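TRWC (Escherichia coli, PDB 2CDM) is a conjugative relaxase whose N-terminal domain, present here, binds a DNA recognition hairpin and probably nicks the strand transferred between bacteria. Local coordinates at residues A[104-109]-A[205-210]. The protein carries 1 engineered substitution. Numbering follows the deposited sequence.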
loop_
_atom_site.group_PDB
_atom_site.type_symbol
_atom_site.label_atom_id
_atom_site.label_comp_id
_atom_site.label_asym_id
_atom_site.label_seq_id
_atom_site.Cartn_x
_atom_site.Cartn_y
_atom_site.Cartn_z
ATOM N N ALA A 104 11.406 10.819 -12.478
ATOM C CA ALA A 104 11.566 9.381 -12.417
ATOM C C ALA A 104 12.402 8.940 -11.212
ATOM O O ALA A 104 12.128 7.885 -10.622
ATOM C CB ALA A 104 12.148 8.844 -13.730
ATOM N N GLU A 105 13.395 9.748 -10.839
ATOM C CA GLU A 105 14.193 9.468 -9.640
ATOM C C GLU A 105 13.338 9.416 -8.362
ATOM O O GLU A 105 13.502 8.507 -7.533
ATOM C CB GLU A 105 15.343 10.459 -9.458
ATOM C CG GLU A 105 16.404 10.405 -10.536
ATOM C CD GLU A 105 17.243 9.152 -10.508
ATOM O OE1 GLU A 105 17.295 8.453 -9.468
ATOM O OE2 GLU A 105 17.861 8.873 -11.550
ATOM N N ILE A 106 12.442 10.384 -8.190
ATOM C CA ILE A 106 11.543 10.326 -7.053
ATOM C C ILE A 106 10.684 9.042 -7.117
ATOM O O ILE A 106 10.517 8.351 -6.098
ATOM C CB ILE A 106 10.651 11.562 -6.969
ATOM C CG1 ILE A 106 11.494 12.844 -7.055
ATOM C CG2 ILE A 106 9.738 11.488 -5.733
ATOM C CD1 ILE A 106 12.007 13.397 -5.774
ATOM N N ILE A 107 10.161 8.710 -8.299
ATOM C CA ILE A 107 9.365 7.498 -8.432
ATOM C C ILE A 107 10.219 6.297 -7.997
ATOM O O ILE A 107 9.750 5.442 -7.228
ATOM C CB ILE A 107 8.851 7.279 -9.869
ATOM C CG1 ILE A 107 7.965 8.458 -10.331
ATOM C CG2 ILE A 107 8.126 5.914 -9.995
ATOM C CD1 ILE A 107 6.489 8.319 -10.042
ATOM N N LYS A 108 11.471 6.263 -8.471
ATOM C CA LYS A 108 12.418 5.192 -8.170
ATOM C C LYS A 108 12.717 5.102 -6.669
ATOM O O LYS A 108 12.735 4.007 -6.089
ATOM C CB LYS A 108 13.698 5.412 -8.955
ATOM C CG LYS A 108 14.555 4.176 -9.103
ATOM C CD LYS A 108 15.936 4.503 -9.673
ATOM C CE LYS A 108 15.897 4.731 -11.181
ATOM N NZ LYS A 108 17.258 4.962 -11.740
ATOM N N ALA A 109 12.915 6.264 -6.050
ATOM C CA ALA A 109 13.121 6.380 -4.615
ATOM C C ALA A 109 11.939 5.803 -3.834
ATOM O O ALA A 109 12.135 5.186 -2.804
ATOM C CB ALA A 109 13.365 7.845 -4.224
ATOM N N GLN A 205 17.372 12.342 0.251
ATOM C CA GLN A 205 18.565 13.112 0.626
ATOM C C GLN A 205 19.750 12.806 -0.290
ATOM O O GLN A 205 20.548 13.681 -0.571
ATOM C CB GLN A 205 18.917 12.934 2.098
ATOM C CG GLN A 205 17.938 13.635 2.998
ATOM C CD GLN A 205 18.026 13.217 4.456
ATOM O OE1 GLN A 205 18.078 14.070 5.344
ATOM N NE2 GLN A 205 18.007 11.909 4.716
ATOM N N LYS A 206 19.836 11.574 -0.782
ATOM C CA LYS A 206 20.832 11.219 -1.791
ATOM C C LYS A 206 20.617 11.990 -3.098
ATOM O O LYS A 206 21.576 12.257 -3.843
ATOM C CB LYS A 206 20.784 9.726 -2.087
ATOM C CG LYS A 206 21.846 8.905 -1.415
ATOM C CD LYS A 206 21.992 7.527 -2.109
ATOM C CE LYS A 206 20.946 6.520 -1.621
ATOM N NZ LYS A 206 20.653 5.475 -2.645
ATOM N N LEU A 207 19.366 12.339 -3.384
ATOM C CA LEU A 207 19.072 13.075 -4.608
ATOM C C LEU A 207 19.258 14.589 -4.439
ATOM O O LEU A 207 18.936 15.360 -5.352
ATOM C CB LEU A 207 17.663 12.761 -5.126
ATOM C CG LEU A 207 17.351 11.324 -5.552
ATOM C CD1 LEU A 207 15.850 11.152 -5.680
ATOM C CD2 LEU A 207 18.080 10.892 -6.824
ATOM N N GLY A 208 19.751 15.007 -3.273
ATOM C CA GLY A 208 19.985 16.419 -3.000
ATOM C C GLY A 208 18.905 17.257 -2.329
ATOM O O GLY A 208 19.152 18.415 -2.031
ATOM N N TYR A 209 17.728 16.690 -2.073
ATOM C CA TYR A 209 16.625 17.424 -1.443
ATOM C C TYR A 209 16.826 17.715 0.047
ATOM O O TYR A 209 17.366 16.898 0.797
ATOM C CB TYR A 209 15.284 16.708 -1.672
ATOM C CG TYR A 209 14.971 16.570 -3.145
ATOM C CD1 TYR A 209 15.192 15.366 -3.820
ATOM C CD2 TYR A 209 14.505 17.662 -3.883
ATOM C CE1 TYR A 209 14.929 15.248 -5.166
ATOM C CE2 TYR A 209 14.242 17.550 -5.234
ATOM C CZ TYR A 209 14.455 16.347 -5.872
ATOM O OH TYR A 209 14.196 16.241 -7.228
ATOM N N GLN A 210 16.381 18.894 0.463
ATOM C CA GLN A 210 16.342 19.279 1.866
ATOM C C GLN A 210 14.949 18.905 2.398
ATOM O O GLN A 210 13.964 18.973 1.667
ATOM C CB GLN A 210 16.595 20.783 1.965
ATOM C CG GLN A 210 16.844 21.327 3.353
ATOM C CD GLN A 210 18.315 21.566 3.617
ATOM O OE1 GLN A 210 19.035 22.049 2.734
ATOM N NE2 GLN A 210 18.779 21.234 4.842
#
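A Schellman motif ends helix 189-206, and L207 and Y209, on the two sides of its G208, pack against E105, I106 and A109 in the first turns of helix 104-123. The positive phi of G208 (92°) and its two bonds back into the last turn identify the motif. With CG anti to its own carbonyl carbon (chi1 -63°), L207 sets its two methyls against E105. L207 CD2 lies 3.8 Å from E105 CB and also meets the bent glutamate chain, with E105 OE1 3.7 Å from L207 CD2. L207 CD1 rests 3.9 Å from E105 CB and reaches A109 CB at 4.4 Å. I106 CD1 meets the Y209 ring obliquely, 3.5 Å from Y209 CE1, with CZ and OH of Y209 also close by. No hydrogen bond joins the segments; apart from E105 OE1 beside a leucine methyl, the closest side-chain pairs are carbon against carbon. Cutting L207 back to alanine would probably leave a gap beside E105 CB and A109 CB, with I106 and Y209 as the main remaining link. I106 also touches L204 of helix 189-206 and V94 and A98 of helix 92-102, while Q210 leads into strand 211-214, its backbone hydrogen-bonded to A222.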